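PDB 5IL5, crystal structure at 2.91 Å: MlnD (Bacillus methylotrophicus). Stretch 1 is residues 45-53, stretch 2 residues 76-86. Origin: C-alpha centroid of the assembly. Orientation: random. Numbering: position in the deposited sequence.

Stretch 1, residues 45-53: AQKFLINVS
Stretch 2, residues 76-86: EMARAAGAMAS

In this part of MlnD a β-strand that ends at I50 lies across a helix that enters from earlier in the chain and runs through residues 76–86. The two axes come within 9.5 Å, and their N-to-C directions differ by 137°, so the strand ascends roughly as the helix descends. The register follows: the CA of Q46 lies 7.6 Å from the CA of A85, the CA of F48 lies 7.1 Å from the CA of A81, and the CA of I50 lies 7.9 Å from the CA of M77. Two residues along an extended strand thus match four residues, a little over one turn, of helix.

The strand is fully extended, with phi/psi near -129/154 at F48 and -95/138 at I50. Its side chains alternate: Q46, F48 and I50 point toward the helix, K47 points away, and V52, in the loop beyond, points toward it again. The helix keeps phi/psi close to -63/-44, loosening to -93/-22 at S86. Its i to i+4 backbone bonds include A81 N to M77 O (2.9 Å) and A85 N to A81 O (2.9 Å). M77, A81, M84 and A85 recur at the spacing that places them along one flank.

F48 is the centre of the contact and has the largest covered area. With chi1 -58° (m) and chi2 82°, its ring packs on the alanine methyls of A81 and A85. CD1 of F48 is 3.8 Å from CB of A81, and CE1 of F48 is 4.3 Å from CB of A85. The ring also lies close to the backbone, CE1 of F48 being 3.7 Å from O of A81. M84, with chi angles m, t and m (-72°, -176°, -64°), curls its terminal methyl over one ring face. M84 CE lies 3.6 Å from F48 CE2 and 4.1 Å from the ring centroid, 29° off the normal, a CH-pi contact; the sulfur sits obliquely at 5.1 Å from SD to that centroid.

M77 is stretched out instead, m, t, t (-67°, 169°, -173°), and this length lets one side chain meet two partners. Its CG is 3.8 Å from CD1 of I50, whose chi1 and chi2 are both m (-57°, -86°); its CE continues to 3.6 Å from CG1 of V52 (chi1 -65°, m). Branched aliphatic side chains suit this buried end, offering methyls to the flexible thioether.

At the other end Q46 (chi1 174°, t; chi2 82°, p; chi3 28°) brings NE2 to 3.9 Å from CB of A85, a packing contact; its amide nitrogen is hydrogen-bonded elsewhere in the structure.

No hydrogen bond joins the two stretches, and the 335 Å² they bury is held by packing. Within the helix, R79 NH2 meets E76 OE2 at 2.5 Å, a very short salt bridge, while R79 NE donates to E76 OE1 at 2.9 Å.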

# COMPACT_ATOMS: atom_id res chain seq x y z
N ALA A 45 -9.86 -6.16 -2.50
CA ALA A 45 -9.94 -6.02 -1.06
C ALA A 45 -8.78 -5.19 -0.51
O ALA A 45 -7.68 -5.16 -1.06
CB ALA A 45 -9.97 -7.40 -0.40
N GLN A 46 -9.07 -4.52 0.61
CA GLN A 46 -8.06 -3.86 1.42
C GLN A 46 -7.20 -4.90 2.14
O GLN A 46 -7.73 -5.83 2.75
CB GLN A 46 -8.74 -2.96 2.43
CG GLN A 46 -7.84 -2.30 3.46
CD GLN A 46 -7.14 -1.05 2.96
OE1 GLN A 46 -7.64 -0.35 2.08
NE2 GLN A 46 -5.97 -0.76 3.52
N LYS A 47 -5.88 -4.74 2.08
CA LYS A 47 -5.05 -5.76 2.71
C LYS A 47 -3.61 -5.30 2.82
O LYS A 47 -3.15 -4.47 2.04
CB LYS A 47 -5.15 -7.07 1.93
CG LYS A 47 -4.94 -6.89 0.44
CD LYS A 47 -5.29 -8.14 -0.32
CE LYS A 47 -5.47 -7.82 -1.79
NZ LYS A 47 -5.50 -9.05 -2.60
N PHE A 48 -2.90 -5.89 3.78
CA PHE A 48 -1.51 -5.58 4.08
C PHE A 48 -0.70 -6.87 4.13
O PHE A 48 -1.23 -7.94 4.44
CB PHE A 48 -1.35 -4.85 5.42
CG PHE A 48 -2.10 -3.55 5.53
CD1 PHE A 48 -3.44 -3.53 5.86
CD2 PHE A 48 -1.44 -2.35 5.36
CE1 PHE A 48 -4.12 -2.34 5.98
CE2 PHE A 48 -2.12 -1.15 5.49
CZ PHE A 48 -3.45 -1.15 5.80
N LEU A 49 0.60 -6.75 3.85
CA LEU A 49 1.53 -7.87 3.91
C LEU A 49 2.14 -7.98 5.30
O LEU A 49 2.71 -7.01 5.81
CB LEU A 49 2.62 -7.69 2.86
CG LEU A 49 3.46 -8.90 2.45
CD1 LEU A 49 4.15 -8.60 1.14
CD2 LEU A 49 4.47 -9.30 3.50
N ILE A 50 2.04 -9.16 5.91
CA ILE A 50 2.61 -9.42 7.23
C ILE A 50 3.98 -10.05 7.05
O ILE A 50 4.16 -10.97 6.24
CB ILE A 50 1.70 -10.34 8.05
CG1 ILE A 50 0.29 -9.76 8.20
CG2 ILE A 50 2.33 -10.65 9.42
CD1 ILE A 50 0.11 -8.80 9.35
N ASN A 51 4.96 -9.61 7.85
CA ASN A 51 6.27 -10.24 7.84
C ASN A 51 6.83 -10.20 9.26
O ASN A 51 7.21 -9.14 9.75
CB ASN A 51 7.22 -9.55 6.86
CG ASN A 51 8.58 -10.22 6.82
OD1 ASN A 51 8.72 -11.39 7.21
ND2 ASN A 51 9.58 -9.52 6.29
N VAL A 52 6.88 -11.37 9.90
CA VAL A 52 7.44 -11.54 11.23
C VAL A 52 8.67 -12.43 11.21
O VAL A 52 9.08 -12.95 12.25
CB VAL A 52 6.39 -12.09 12.21
CG1 VAL A 52 5.28 -11.08 12.42
CG2 VAL A 52 5.85 -13.42 11.73
N SER A 53 9.25 -12.66 10.03
CA SER A 53 10.44 -13.50 9.92
C SER A 53 11.54 -13.04 10.88
O SER A 53 12.08 -13.85 11.64
CB SER A 53 10.93 -13.47 8.47
OG SER A 53 12.06 -14.30 8.27
N GLU A 76 -2.29 -7.28 17.73
CA GLU A 76 -1.54 -6.09 17.31
C GLU A 76 -1.54 -5.95 15.79
O GLU A 76 -1.68 -4.84 15.27
CB GLU A 76 -0.12 -6.16 17.87
CG GLU A 76 0.78 -5.00 17.46
CD GLU A 76 0.30 -3.66 17.98
OE1 GLU A 76 -0.53 -3.64 18.91
OE2 GLU A 76 0.78 -2.63 17.46
N MET A 77 -1.39 -7.06 15.06
CA MET A 77 -1.46 -6.99 13.61
C MET A 77 -2.79 -6.40 13.16
O MET A 77 -2.84 -5.52 12.30
CB MET A 77 -1.28 -8.38 12.99
CG MET A 77 0.09 -9.00 13.15
SD MET A 77 0.13 -10.74 12.67
CE MET A 77 1.78 -11.14 13.19
N ALA A 78 -3.89 -6.89 13.73
CA ALA A 78 -5.20 -6.38 13.36
C ALA A 78 -5.36 -4.93 13.79
O ALA A 78 -5.88 -4.10 13.03
CB ALA A 78 -6.29 -7.26 13.98
N ARG A 79 -4.93 -4.60 15.01
CA ARG A 79 -5.07 -3.23 15.49
C ARG A 79 -4.29 -2.27 14.62
O ARG A 79 -4.79 -1.19 14.28
CB ARG A 79 -4.59 -3.13 16.94
CG ARG A 79 -4.68 -1.73 17.52
CD ARG A 79 -3.57 -1.45 18.50
NE ARG A 79 -2.24 -1.52 17.89
CZ ARG A 79 -1.74 -0.59 17.08
NH1 ARG A 79 -2.45 0.49 16.77
NH2 ARG A 79 -0.52 -0.73 16.59
N ALA A 80 -3.07 -2.63 14.25
CA ALA A 80 -2.27 -1.76 13.40
C ALA A 80 -2.87 -1.66 12.00
O ALA A 80 -2.98 -0.56 11.44
CB ALA A 80 -0.83 -2.25 13.34
N ALA A 81 -3.28 -2.79 11.43
CA ALA A 81 -3.88 -2.75 10.10
C ALA A 81 -5.18 -1.97 10.11
O ALA A 81 -5.43 -1.13 9.24
CB ALA A 81 -4.12 -4.17 9.58
N GLY A 82 -6.02 -2.22 11.12
CA GLY A 82 -7.30 -1.53 11.19
C GLY A 82 -7.15 -0.02 11.33
O GLY A 82 -7.87 0.75 10.69
N ALA A 83 -6.21 0.42 12.17
CA ALA A 83 -6.00 1.85 12.35
C ALA A 83 -5.62 2.50 11.03
O ALA A 83 -6.14 3.56 10.67
CB ALA A 83 -4.92 2.10 13.40
N MET A 84 -4.71 1.86 10.29
CA MET A 84 -4.27 2.41 9.01
C MET A 84 -5.40 2.41 7.99
O MET A 84 -5.56 3.37 7.23
CB MET A 84 -3.07 1.60 8.50
CG MET A 84 -1.78 1.84 9.28
SD MET A 84 -0.33 0.98 8.62
CE MET A 84 -0.81 -0.73 8.83
N ALA A 85 -6.17 1.32 7.93
CA ALA A 85 -7.29 1.22 7.00
C ALA A 85 -8.43 2.16 7.35
O ALA A 85 -9.14 2.64 6.45
CB ALA A 85 -7.77 -0.23 6.93
N SER A 86 -8.67 2.42 8.64
CA SER A 86 -9.79 3.25 9.06
C SER A 86 -9.44 4.72 9.23
O SER A 86 -10.34 5.56 9.20
CB SER A 86 -10.37 2.74 10.38
OG SER A 86 -9.54 3.08 11.48